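Local coordinates for protein putative NADPH:quinone reductase (Bacillus thuringiensis, PDB 3GMS) that is of unknown function but probably reduces quinones with NADPH, like the zinc-free quinone oxidoreductases of the medium-chain dehydrogenase/reductase superfamily, at residues Gly67-Gly72 against Met125-Leu130; Val71-Asn76 against Gly87-Pro92; Leu172-Arg177 against Leu188-Val193. All coordinates share one frame; numbering follows the deposited sequence. Where two conformers were deposited one is given.

How the interactions relate
Interactions 1 and 2 form one continuous region: they share Val-71 and Gly-72 at the start of strand 71-77, and their centres lie about 14 Å apart. Met-125 CB of interaction 1 rests 3.8 Å from Leu-91 CD1 of interaction 2, so the hairpin packs directly against the turn that leads into helix 127-139. Interaction 3 stands apart, in the parallel Rossmann-type sheet, with its centre about 24 Å from that of interaction 1 and about 36 Å from that of interaction 2, across the chain's centre. As in relatives, the active site probably lies in the cleft between the GroES-like and Rossmann-type domains; interaction 1 sits nearest the chain's centre.

Interaction 1 of 3, residues Gly67-Gly72 against Met125-Leu130; sequences GYEGVG and MYINPL
Glu-69 and Tyr-126 bring their CA atoms to 6.5 Å where the irregular backbone leading into strand 71-77 passes the turn at the start of helix 127-139. The contact is carried mainly by the carboxylate of Glu-69. Its CG lies between the backbone N and the carbonyl carbon (chi1 73°), and the chain beyond is extended, which delivers the acid group to the opening turn of the helix. OE2 accepts the backbone N-H of Tyr-126 at 2.9 Å (155°), on its syn side though well out of the carboxylate plane. OE1 takes another route: a water donates to Glu-69 OE1 (2.6 Å) and accepts the N-H of Asn-128, so the carboxylate reaches two amides of the helix start, one directly and one through water. Asn-45 ND2 is a further donor to OE1.

Tyr-126 sets its ring nearly perpendicular to the carboxylate (86°). Its edge, not its face, meets the other segment: CD2 lies 3.4 Å from Tyr-68 O, with Glu-69 CB close to the same rim. The ring's hydroxyl continues to Asn-272. Ile-127 lays CD1 over one face of the Tyr-126 ring near its rim, while the same methyl touches Tyr-68 CB at 4.0 Å; a branched aliphatic suits a spot between a ring face and a CB.

Asn-128 packs on helix 156-168 and Tyr-126 on helix 268-274, so the contact ties the GroES-like part to the helices beyond it. A carboxylate here would fit the N-H groups and the positive dipole end of the helix. The direct and water-mediated bonds to those amides, together with Asn-45, satisfy both buried carboxylate oxygens and fix the rotation of the group.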
ATOM      1  N   GLY A  67       8.365   8.486  -2.592  1.00 20.98           N
ATOM      2  CA  GLY A  67       8.254   7.161  -3.205  1.00 20.66           C
ATOM      3  C   GLY A  67       8.729   6.017  -2.325  1.00 19.42           C
ATOM      4  O   GLY A  67       9.886   5.949  -1.887  1.00 20.07           O
ATOM      5  N   TYR A  68       7.814   5.104  -2.061  1.00 20.10           N
ATOM      6  CA  TYR A  68       8.138   3.942  -1.212  1.00 18.47           C
ATOM      7  C   TYR A  68       8.377   2.695  -1.987  1.00 19.25           C
ATOM      8  O   TYR A  68       8.884   1.698  -1.416  1.00 18.84           O
ATOM      9  CB  TYR A  68       7.046   3.671  -0.153  1.00 19.23           C
ATOM     10  CG  TYR A  68       7.065   4.691   0.934  1.00 21.80           C
ATOM     11  CD1 TYR A  68       8.025   4.645   1.940  1.00 27.19           C
ATOM     12  CD2 TYR A  68       6.188   5.770   0.907  1.00 23.93           C
ATOM     13  CE1 TYR A  68       8.062   5.592   2.960  1.00 28.63           C
ATOM     14  CE2 TYR A  68       6.208   6.732   1.942  1.00 26.00           C
ATOM     15  CZ  TYR A  68       7.150   6.637   2.945  1.00 29.00           C
ATOM     16  OH  TYR A  68       7.217   7.581   3.946  1.00 30.10           O
ATOM     17  N   GLU A  69       7.973   2.658  -3.247  1.00 19.59           N
ATOM     18  CA  GLU A  69       8.159   1.396  -3.975  1.00 19.78           C
ATOM     19  C   GLU A  69       8.489   1.548  -5.468  1.00 19.58           C
ATOM     20  O   GLU A  69       8.513   2.662  -6.012  1.00 18.76           O
ATOM     21  CB  GLU A  69       7.003   0.418  -3.716  1.00 21.29           C
ATOM     22  CG  GLU A  69       5.726   0.766  -4.375  1.00 23.43           C
ATOM     23  CD  GLU A  69       4.641  -0.302  -4.170  1.00 26.37           C
ATOM     24  OE1 GLU A  69       3.532   0.113  -3.869  1.00 26.07           O
ATOM     25  OE2 GLU A  69       4.870  -1.532  -4.347  1.00 25.04           O
ATOM     26  N   GLY A  70       8.742   0.423  -6.108  1.00 18.27           N
ATOM     27  CA  GLY A  70       9.101   0.376  -7.530  1.00 18.38           C
ATOM     28  C   GLY A  70      10.137  -0.708  -7.792  1.00 19.58           C
ATOM     29  O   GLY A  70      10.643  -1.342  -6.853  1.00 19.81           O
ATOM     30  N   VAL A  71      10.474  -0.885  -9.067  1.00 19.66           N
ATOM     31  CA  VAL A  71      11.359  -1.959  -9.478  1.00 20.42           C
ATOM     32  C   VAL A  71      12.489  -1.350 -10.310  1.00 20.34           C
ATOM     33  O   VAL A  71      12.285  -0.343 -10.994  1.00 21.35           O
ATOM     34  CB  VAL A  71      10.571  -2.980 -10.312  1.00 20.49           C
ATOM     35  CG1 VAL A  71      10.050  -2.336 -11.601  1.00 20.68           C
ATOM     36  CG2 VAL A  71      11.414  -4.221 -10.629  1.00 21.43           C
ATOM     37  N   GLY A  72      13.672  -1.960 -10.250  1.00 20.12           N
ATOM     38  CA  GLY A  72      14.804  -1.498 -11.071  1.00 20.68           C
ATOM     39  C   GLY A  72      15.831  -2.607 -11.230  1.00 21.18           C
ATOM     40  O   GLY A  72      15.587  -3.752 -10.819  1.00 21.35           O
ATOM     41  N   MET A 125       4.162  -4.442  -5.795  1.00 18.31           N
ATOM     42  CA  MET A 125       4.240  -5.619  -4.920  1.00 21.01           C
ATOM     43  C   MET A 125       4.292  -5.323  -3.406  1.00 20.44           C
ATOM     44  O   MET A 125       3.975  -6.195  -2.602  1.00 21.84           O
ATOM     45  CB  MET A 125       5.456  -6.480  -5.312  1.00 19.16           C
ATOM     46  CG  MET A 125       5.582  -7.902  -4.646  1.00 23.20           C
ATOM     47  SD  MET A 125       4.421  -9.144  -5.336  1.00 17.75           S
ATOM     48  CE  MET A 125       4.959  -9.174  -7.006  1.00 20.83           C
ATOM     49  N   TYR A 126       4.690  -4.107  -3.037  1.00 19.44           N
ATOM     50  CA  TYR A 126       5.036  -3.805  -1.649  1.00 19.11           C
ATOM     51  C   TYR A 126       3.872  -3.270  -0.840  1.00 19.63           C
ATOM     52  O   TYR A 126       3.284  -3.971  -0.057  1.00 18.42           O
ATOM     53  CB  TYR A 126       6.220  -2.849  -1.631  1.00 20.25           C
ATOM     54  CG  TYR A 126       6.708  -2.356  -0.270  1.00 19.57           C
ATOM     55  CD1 TYR A 126       6.563  -3.126   0.915  1.00 20.37           C
ATOM     56  CD2 TYR A 126       7.384  -1.137  -0.201  1.00 18.04           C
ATOM     57  CE1 TYR A 126       7.057  -2.640   2.134  1.00 20.38           C
ATOM     58  CE2 TYR A 126       7.890  -0.646   1.002  1.00 19.96           C
ATOM     59  CZ  TYR A 126       7.722  -1.412   2.162  1.00 21.26           C
ATOM     60  OH  TYR A 126       8.214  -0.934   3.360  1.00 20.76           O
ATOM     61  N   ILE A 127       3.499  -2.017  -1.039  1.00 19.75           N
ATOM     62  CA  ILE A 127       2.693  -1.366  -0.030  1.00 20.22           C
ATOM     63  C   ILE A 127       1.300  -1.987   0.192  1.00 19.55           C
ATOM     64  O   ILE A 127       0.976  -2.356   1.312  1.00 19.91           O
ATOM     65  CB  ILE A 127       2.558   0.175  -0.343  1.00 20.84           C
ATOM     66  CG1 ILE A 127       3.940   0.857  -0.207  1.00 19.91           C
ATOM     67  CG2 ILE A 127       1.601   0.829   0.640  1.00 22.36           C
ATOM     68  CD1 ILE A 127       4.492   0.861   1.203  1.00 22.52           C
ATOM     69  N   ASN A 128       0.501  -2.074  -0.859  1.00 19.95           N
ATOM     70  CA  ASN A 128      -0.837  -2.646  -0.736  1.00 20.15           C
ATOM     71  C   ASN A 128      -0.861  -4.173  -0.466  1.00 20.24           C
ATOM     72  O   ASN A 128      -1.613  -4.591   0.451  1.00 21.77           O
ATOM     73  CB  ASN A 128      -1.722  -2.215  -1.911  1.00 20.03           C
ATOM     74  CG  ASN A 128      -1.948  -0.724  -1.902  1.00 21.52           C
ATOM     75  OD1 ASN A 128      -2.164  -0.169  -0.832  1.00 27.60           O
ATOM     76  ND2 ASN A 128      -1.829  -0.065  -3.054  1.00 26.29           N
ATOM     77  N   PRO A 129      -0.051  -4.984  -1.190  1.00 20.68           N
ATOM     78  CA  PRO A 129      -0.098  -6.427  -0.947  1.00 21.05           C
ATOM     79  C   PRO A 129       0.443  -6.789   0.417  1.00 21.40           C
ATOM     80  O   PRO A 129      -0.179  -7.592   1.120  1.00 21.69           O
ATOM     81  CB  PRO A 129       0.769  -7.026  -2.079  1.00 21.41           C
ATOM     82  CG  PRO A 129       0.689  -6.020  -3.157  1.00 23.18           C
ATOM     83  CD  PRO A 129       0.715  -4.688  -2.416  1.00 20.96           C
ATOM     84  N   LEU A 130       1.594  -6.227   0.801  1.00 20.66           N
ATOM     85  CA  LEU A 130       2.107  -6.535   2.128  1.00 20.34           C
ATOM     86  C   LEU A 130       1.168  -6.118   3.288  1.00 20.31           C
ATOM     87  O   LEU A 130       0.978  -6.880   4.218  1.00 20.01           O
ATOM     88  CB  LEU A 130       3.508  -5.984   2.315  1.00 20.50           C
ATOM     89  CG  LEU A 130       4.310  -6.506   3.485  1.00 21.15           C
ATOM     90  CD1 LEU A 130       4.553  -8.013   3.424  1.00 21.70           C
ATOM     91  CD2 LEU A 130       5.626  -5.733   3.482  1.00 19.40           C
TER
HETATM   92  O   HOH W   1       1.565  -1.618  -3.572  1.00 21.85           O

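Interaction 2 of 3, residues Val71-Asn76 against Gly87-Pro92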
ATOM      1  N   VAL A  71      10.474  -0.885  -9.067  1.00 19.66           N
ATOM      2  CA  VAL A  71      11.359  -1.959  -9.478  1.00 20.42           C
ATOM      3  C   VAL A  71      12.489  -1.350 -10.310  1.00 20.34           C
ATOM      4  O   VAL A  71      12.285  -0.343 -10.994  1.00 21.35           O
ATOM      5  CB  VAL A  71      10.571  -2.980 -10.312  1.00 20.49           C
ATOM      6  CG1 VAL A  71      10.050  -2.336 -11.601  1.00 20.68           C
ATOM      7  CG2 VAL A  71      11.414  -4.221 -10.629  1.00 21.43           C
ATOM      8  N   GLY A  72      13.672  -1.960 -10.250  1.00 20.12           N
ATOM      9  CA  GLY A  72      14.804  -1.498 -11.071  1.00 20.68           C
ATOM     10  C   GLY A  72      15.831  -2.607 -11.230  1.00 21.18           C
ATOM     11  O   GLY A  72      15.587  -3.752 -10.819  1.00 21.35           O
ATOM     12  N   ILE A  73      16.971  -2.247 -11.832  1.00 22.24           N
ATOM     13  CA  ILE A  73      18.071  -3.191 -12.126  1.00 24.08           C
ATOM     14  C   ILE A  73      19.285  -2.826 -11.296  1.00 23.83           C
ATOM     15  O   ILE A  73      19.694  -1.676 -11.294  1.00 23.62           O
ATOM     16  CB  ILE A  73      18.490  -3.099 -13.624  1.00 24.32           C
ATOM     17  CG1 ILE A  73      17.313  -3.399 -14.529  1.00 26.20           C
ATOM     18  CG2 ILE A  73      19.725  -4.015 -13.912  1.00 28.19           C
ATOM     19  CD1 ILE A  73      16.781  -4.780 -14.313  1.00 29.89           C
ATOM     20  N   VAL A  74      19.859  -3.806 -10.597  1.00 24.09           N
ATOM     21  CA  VAL A  74      21.035  -3.563  -9.799  1.00 24.97           C
ATOM     22  C   VAL A  74      22.176  -3.260 -10.745  1.00 26.02           C
ATOM     23  O   VAL A  74      22.420  -4.047 -11.669  1.00 26.24           O
ATOM     24  CB  VAL A  74      21.429  -4.805  -8.972  1.00 24.12           C
ATOM     25  CG1 VAL A  74      22.716  -4.572  -8.165  1.00 25.81           C
ATOM     26  CG2 VAL A  74      20.303  -5.253  -8.053  1.00 23.80           C
ATOM     27  N   GLU A  75      22.834  -2.122 -10.518  1.00 27.08           N
ATOM     28  CA  GLU A  75      23.980  -1.658 -11.330  0.50 28.62           C
ATOM     29  C   GLU A  75      25.307  -1.844 -10.613  1.00 29.21           C
ATOM     30  O   GLU A  75      26.367  -1.993 -11.258  1.00 30.40           O
ATOM     31  CB  GLU A  75      23.850  -0.165 -11.644  0.50 28.85           C
ATOM     32  CG  GLU A  75      22.667   0.213 -12.483  0.50 31.32           C
ATOM     33  CD  GLU A  75      22.912   0.073 -13.962  0.50 34.55           C
ATOM     34  OE1 GLU A  75      23.048  -1.074 -14.447  0.50 35.40           O
ATOM     35  OE2 GLU A  75      22.942   1.126 -14.636  0.50 36.30           O
ATOM     36  N   ASN A  76      25.269  -1.749  -9.289  1.00 29.65           N
ATOM     37  CA  ASN A  76      26.501  -1.871  -8.485  1.00 30.90           C
ATOM     38  C   ASN A  76      26.135  -2.262  -7.065  1.00 31.47           C
ATOM     39  O   ASN A  76      24.980  -2.103  -6.651  1.00 31.50           O
ATOM     40  CB  ASN A  76      27.312  -0.573  -8.516  1.00 30.78           C
ATOM     41  CG  ASN A  76      28.812  -0.816  -8.315  1.00 33.58           C
ATOM     42  OD1 ASN A  76      29.256  -1.965  -8.116  1.00 31.97           O
ATOM     43  ND2 ASN A  76      29.588   0.260  -8.370  1.00 34.48           N
ATOM     44  N   GLY A  87      22.864  -6.681 -12.291  1.00 32.72           N
ATOM     45  CA  GLY A  87      22.085  -7.130 -13.430  1.00 31.35           C
ATOM     46  C   GLY A  87      20.708  -7.668 -13.092  1.00 30.42           C
ATOM     47  O   GLY A  87      19.876  -7.794 -13.988  1.00 30.43           O
ATOM     48  N   LYS A  88      20.460  -7.986 -11.817  1.00 30.13           N
ATOM     49  CA  LYS A  88      19.181  -8.589 -11.379  1.00 28.89           C
ATOM     50  C   LYS A  88      18.090  -7.513 -11.261  1.00 27.90           C
ATOM     51  O   LYS A  88      18.395  -6.403 -10.900  1.00 26.29           O
ATOM     52  CB  LYS A  88      19.335  -9.283 -10.021  1.00 30.24           C
ATOM     53  CG  LYS A  88      20.187 -10.579 -10.005  1.00 33.76           C
ATOM     54  CD  LYS A  88      19.442 -11.786 -10.568  1.00 38.38           C
ATOM     55  CE  LYS A  88      20.259 -13.076 -10.373  1.00 41.85           C
ATOM     56  NZ  LYS A  88      21.617 -12.934 -10.967  1.00 42.68           N
ATOM     57  N   ARG A  89      16.836  -7.862 -11.574  1.00 26.47           N
ATOM     58  CA  ARG A  89      15.678  -6.987 -11.325  1.00 25.26           C
ATOM     59  C   ARG A  89      15.209  -7.193  -9.881  1.00 23.60           C
ATOM     60  O   ARG A  89      14.993  -8.320  -9.447  1.00 22.74           O
ATOM     61  CB  ARG A  89      14.505  -7.302 -12.286  1.00 25.77           C
ATOM     62  CG  ARG A  89      14.104  -6.107 -13.175  1.00 31.33           C
ATOM     63  CD  ARG A  89      12.822  -6.281 -14.043  1.00 31.27           C
ATOM     64  NE  ARG A  89      12.479  -7.675 -14.147  1.00 28.10           N
ATOM     65  CZ  ARG A  89      11.248  -8.141 -14.025  1.00 27.95           C
ATOM     66  NH1 ARG A  89      11.058  -9.440 -14.049  1.00 29.53           N
ATOM     67  NH2 ARG A  89      10.222  -7.314 -13.841  1.00 24.36           N
ATOM     68  N   VAL A  90      15.035  -6.084  -9.166  1.00 22.73           N
ATOM     69  CA  VAL A  90      14.786  -6.096  -7.730  1.00 22.36           C
ATOM     70  C   VAL A  90      13.856  -4.957  -7.317  1.00 21.45           C
ATOM     71  O   VAL A  90      13.774  -3.942  -8.020  1.00 20.92           O
ATOM     72  CB  VAL A  90      16.111  -5.914  -6.902  1.00 23.02           C
ATOM     73  CG1 VAL A  90      17.149  -7.003  -7.279  1.00 24.48           C
ATOM     74  CG2 VAL A  90      16.698  -4.549  -7.029  1.00 24.16           C
ATOM     75  N   LEU A  91      13.211  -5.120  -6.163  1.00 21.86           N
ATOM     76  CA  LEU A  91      12.598  -3.952  -5.491  1.00 21.44           C
ATOM     77  C   LEU A  91      13.581  -3.405  -4.452  1.00 22.12           C
ATOM     78  O   LEU A  91      13.898  -4.111  -3.483  1.00 21.95           O
ATOM     79  CB  LEU A  91      11.279  -4.332  -4.796  1.00 21.87           C
ATOM     80  CG  LEU A  91      10.324  -5.234  -5.580  1.00 19.56           C
ATOM     81  CD1 LEU A  91       9.091  -5.571  -4.692  1.00 20.77           C
ATOM     82  CD2 LEU A  91       9.906  -4.642  -6.950  1.00 23.68           C
ATOM     83  N   PRO A  92      14.080  -2.182  -4.652  1.00 21.63           N
ATOM     84  CA  PRO A  92      15.024  -1.687  -3.622  1.00 22.40           C
ATOM     85  C   PRO A  92      14.304  -0.932  -2.476  1.00 21.49           C
ATOM     86  O   PRO A  92      14.173   0.301  -2.515  1.00 22.95           O
ATOM     87  CB  PRO A  92      15.919  -0.778  -4.422  1.00 22.30           C
ATOM     88  CG  PRO A  92      15.034  -0.205  -5.523  1.00 22.55           C
ATOM     89  CD  PRO A  92      14.014  -1.277  -5.836  1.00 22.34           C
TER
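Val-74 and Val-90 meet at about a right angle on one face of the sheet. With Val-74 CG1 anti to the backbone N (chi1 178°), CG2 is the methyl turned to its partner, and it rests on both methyls of Val-90, 3.7 Å from Val-90 CG1 and almost as close to CG2. Beta-branched valines fit here because both methyls start close to the backbone and keep the contact there without needing a long chain. Val-90 also packs on Val-110 of strand 110-112, and Val-74 on Val-35, which carries this apolar layer on to the neighbouring strands.

The opposite face bears Ile-73 and Arg-89, a non-hydrogen-bonded pair whose CA atoms are 4.6 Å apart. Ile-73 directs its CD1 end across the aliphatic root of Arg-89, although the exact spacing of these carbons is doubtful. The guanidinium continues past it to Ile-117 O and to a salt bridge with Asp-119; an arginine serves both needs, apolar near the sheet and charged at its tip. Further along, Val-71 CB rests 3.8 Å from Leu-91 CD2.

Between the two faces runs the backbone ladder. Gly-72 and Val-90 form a hydrogen-bonded pair, with Val-90 N to Gly-72 O at 2.9 Å and Gly-72 N to Val-90 O at 3.0 Å. Val-74 N reaches Lys-88 O at 3.0 Å, and Gly-87 N closes on Val-74 O at 2.7 Å. Gly-87 has a positive phi at which a CB would strike the carbonyl before it.

The N-to-C directions of strands 71-76 and 89-92 differ by 111°, far from the 180° of a flat antiparallel pair, and beyond Val-74 a classic beta bulge sets Glu-75 and Asn-76 both against Phe-36. Such a twisted antiparallel hairpin belongs to the curled sheet of the GroES-like alcohol dehydrogenase domain.

Interaction 3 of 3, residues Leu172-Arg177 against Leu188-Val193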
ATOM      1  N   LEU A 172     -15.589 -11.680   2.857  1.00 25.91           N
ATOM      2  CA  LEU A 172     -15.433 -10.236   2.815  1.00 25.58           C
ATOM      3  C   LEU A 172     -16.715  -9.500   2.527  1.00 25.48           C
ATOM      4  O   LEU A 172     -17.382  -9.735   1.516  1.00 25.64           O
ATOM      5  CB  LEU A 172     -14.368  -9.803   1.777  1.00 25.53           C
ATOM      6  CG  LEU A 172     -14.313  -8.288   1.531  1.00 25.17           C
ATOM      7  CD1 LEU A 172     -13.607  -7.558   2.689  1.00 23.27           C
ATOM      8  CD2 LEU A 172     -13.604  -7.967   0.219  1.00 27.81           C
ATOM      9  N   ILE A 173     -17.049  -8.590   3.419  1.00 25.30           N
ATOM     10  CA  ILE A 173     -18.042  -7.601   3.123  1.00 25.72           C
ATOM     11  C   ILE A 173     -17.367  -6.273   2.775  1.00 26.01           C
ATOM     12  O   ILE A 173     -16.847  -5.537   3.640  1.00 25.88           O
ATOM     13  CB  ILE A 173     -19.106  -7.470   4.285  1.00 25.46           C
ATOM     14  CG1 ILE A 173     -19.807  -8.816   4.542  1.00 25.64           C
ATOM     15  CG2 ILE A 173     -20.089  -6.292   3.961  1.00 25.83           C
ATOM     16  CD1 ILE A 173     -20.562  -8.911   5.895  1.00 26.40           C
ATOM     17  N   ALA A 174     -17.361  -5.964   1.472  1.00 26.88           N
ATOM     18  CA  ALA A 174     -16.826  -4.698   0.969  1.00 27.29           C
ATOM     19  C   ALA A 174     -17.776  -3.557   1.236  1.00 28.21           C
ATOM     20  O   ALA A 174     -18.985  -3.669   0.948  1.00 29.16           O
ATOM     21  CB  ALA A 174     -16.563  -4.787  -0.557  1.00 26.72           C
ATOM     22  N   VAL A 175     -17.243  -2.477   1.781  1.00 27.10           N
ATOM     23  CA  VAL A 175     -17.987  -1.230   1.990  1.00 27.98           C
ATOM     24  C   VAL A 175     -17.394  -0.143   1.109  1.00 28.75           C
ATOM     25  O   VAL A 175     -16.206   0.187   1.227  1.00 28.47           O
ATOM     26  CB  VAL A 175     -17.964  -0.794   3.492  1.00 27.61           C
ATOM     27  CG1 VAL A 175     -18.770   0.481   3.720  1.00 29.50           C
ATOM     28  CG2 VAL A 175     -18.469  -1.913   4.371  1.00 27.90           C
ATOM     29  N   THR A 176     -18.226   0.424   0.234  1.00 30.02           N
ATOM     30  CA  THR A 176     -17.793   1.393  -0.763  1.00 31.91           C
ATOM     31  C   THR A 176     -18.658   2.656  -0.702  1.00 33.44           C
ATOM     32  O   THR A 176     -19.809   2.624  -0.203  1.00 33.75           O
ATOM     33  CB  THR A 176     -17.898   0.818  -2.207  1.00 32.48           C
ATOM     34  OG1 THR A 176     -19.269   0.466  -2.480  1.00 32.96           O
ATOM     35  CG2 THR A 176     -17.010  -0.411  -2.407  1.00 32.06           C
ATOM     36  N   ARG A 177     -18.112   3.756  -1.220  1.00 34.79           N
ATOM     37  CA  ARG A 177     -18.804   5.049  -1.263  1.00 37.09           C
ATOM     38  C   ARG A 177     -19.800   5.148  -2.416  1.00 37.30           C
ATOM     39  O   ARG A 177     -20.623   6.071  -2.441  1.00 37.63           O
ATOM     40  CB  ARG A 177     -17.788   6.187  -1.460  1.00 37.95           C
ATOM     41  CG  ARG A 177     -17.390   6.937  -0.206  1.00 42.81           C
ATOM     42  CD  ARG A 177     -16.290   6.202   0.577  1.00 47.57           C
ATOM     43  NE  ARG A 177     -15.083   5.896  -0.204  1.00 50.72           N
ATOM     44  CZ  ARG A 177     -14.073   6.743  -0.411  1.00 52.50           C
ATOM     45  NH1 ARG A 177     -14.117   7.972   0.088  1.00 54.30           N
ATOM     46  NH2 ARG A 177     -13.018   6.362  -1.128  1.00 52.86           N
ATOM     47  N   LEU A 188     -13.698 -10.401  -8.160  1.00 29.73           N
ATOM     48  CA  LEU A 188     -12.464 -10.732  -7.461  1.00 29.25           C
ATOM     49  C   LEU A 188     -12.731 -11.563  -6.222  1.00 29.19           C
ATOM     50  O   LEU A 188     -11.813 -12.159  -5.677  1.00 29.33           O
ATOM     51  CB  LEU A 188     -11.661  -9.462  -7.103  1.00 30.00           C
ATOM     52  CG  LEU A 188     -11.024  -8.788  -8.339  1.00 30.36           C
ATOM     53  CD1 LEU A 188     -10.589  -7.382  -8.025  1.00 31.14           C
ATOM     54  CD2 LEU A 188      -9.845  -9.608  -8.872  1.00 32.06           C
ATOM     55  N   GLY A 189     -13.982 -11.627  -5.775  1.00 28.43           N
ATOM     56  CA  GLY A 189     -14.244 -12.483  -4.638  1.00 28.85           C
ATOM     57  C   GLY A 189     -14.931 -11.938  -3.414  1.00 28.13           C
ATOM     58  O   GLY A 189     -15.122 -12.683  -2.458  1.00 28.97           O
ATOM     59  N   ALA A 190     -15.351 -10.680  -3.446  1.00 27.29           N
ATOM     60  CA  ALA A 190     -16.084 -10.109  -2.342  1.00 27.82           C
ATOM     61  C   ALA A 190     -17.458 -10.804  -2.213  1.00 29.29           C
ATOM     62  O   ALA A 190     -18.170 -10.980  -3.207  1.00 28.88           O
ATOM     63  CB  ALA A 190     -16.268  -8.622  -2.537  1.00 27.22           C
ATOM     64  N   ALA A 191     -17.812 -11.201  -0.992  1.00 29.57           N
ATOM     65  CA  ALA A 191     -19.105 -11.868  -0.742  1.00 29.88           C
ATOM     66  C   ALA A 191     -20.316 -10.937  -0.916  1.00 30.14           C
ATOM     67  O   ALA A 191     -21.427 -11.395  -1.279  1.00 30.99           O
ATOM     68  CB  ALA A 191     -19.102 -12.514   0.653  1.00 30.61           C
ATOM     69  N   TYR A 192     -20.121  -9.652  -0.651  1.00 28.28           N
ATOM     70  CA  TYR A 192     -21.166  -8.649  -0.747  1.00 28.23           C
ATOM     71  C   TYR A 192     -20.508  -7.278  -0.829  1.00 28.44           C
ATOM     72  O   TYR A 192     -19.413  -7.066  -0.292  1.00 28.35           O
ATOM     73  CB  TYR A 192     -22.048  -8.703   0.509  1.00 28.93           C
ATOM     74  CG  TYR A 192     -23.395  -8.032   0.328  1.00 29.58           C
ATOM     75  CD1 TYR A 192     -24.485  -8.747  -0.172  1.00 32.43           C
ATOM     76  CD2 TYR A 192     -23.565  -6.673   0.631  1.00 30.51           C
ATOM     77  CE1 TYR A 192     -25.731  -8.122  -0.342  1.00 33.56           C
ATOM     78  CE2 TYR A 192     -24.802  -6.036   0.460  1.00 31.04           C
ATOM     79  CZ  TYR A 192     -25.875  -6.776  -0.025  1.00 34.58           C
ATOM     80  OH  TYR A 192     -27.096  -6.144  -0.192  1.00 36.93           O
ATOM     81  N   VAL A 193     -21.173  -6.330  -1.467  1.00 28.14           N
ATOM     82  CA  VAL A 193     -20.671  -4.987  -1.522  1.00 28.37           C
ATOM     83  C   VAL A 193     -21.745  -4.086  -0.992  1.00 29.38           C
ATOM     84  O   VAL A 193     -22.856  -4.037  -1.532  1.00 30.14           O
ATOM     85  CB  VAL A 193     -20.228  -4.557  -2.960  1.00 27.97           C
ATOM     86  CG1 VAL A 193     -19.820  -3.081  -3.000  1.00 28.55           C
ATOM     87  CG2 VAL A 193     -19.127  -5.465  -3.472  1.00 27.42           C
TER
HETATM   88  O   HOH W   2     -15.427 -13.159   0.368  1.00 24.64           O
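Leu-172 O is approached by two amides of 188-193: Ala-191 N at 2.9 Å, and Tyr-192 N, a weak bond at 3.5 Å. One step on, Ala-174 N donates to Tyr-192 O at 2.9 Å, and Val-193 CA brings its hydrogen to Ala-174 O. Ala-174 CB touches Val-193 CG2 at 3.9 Å, while Leu-172, its CG anti to the backbone N (chi1 171°), lays CD2 against Ala-190 CB. The side chains of Val-193 and Thr-176 cross at about a right angle, with Val-193 CG1 3.6 Å from Thr-176 OG1, which bonds to Asn-178 O.

The two strands are parallel neighbours joined through helix 182-188, a beta-alpha-beta crossover at the edge of the six-stranded Rossmann-type sheet. Leu-185 of that helix packs on Ala-174, Thr-176 and Val-193; the other face, with Ile-173 and Tyr-192, lies under Leu-208 of helix 201-208.

At the helix's end Gly-189, with positive phi, completes a Schellman motif and turns the chain toward the sheet. A water accepts from Leu-172 N and donates to Gly-189 O, at 2.9 Å each, and Gln-166 NE2 also bonds that carbonyl.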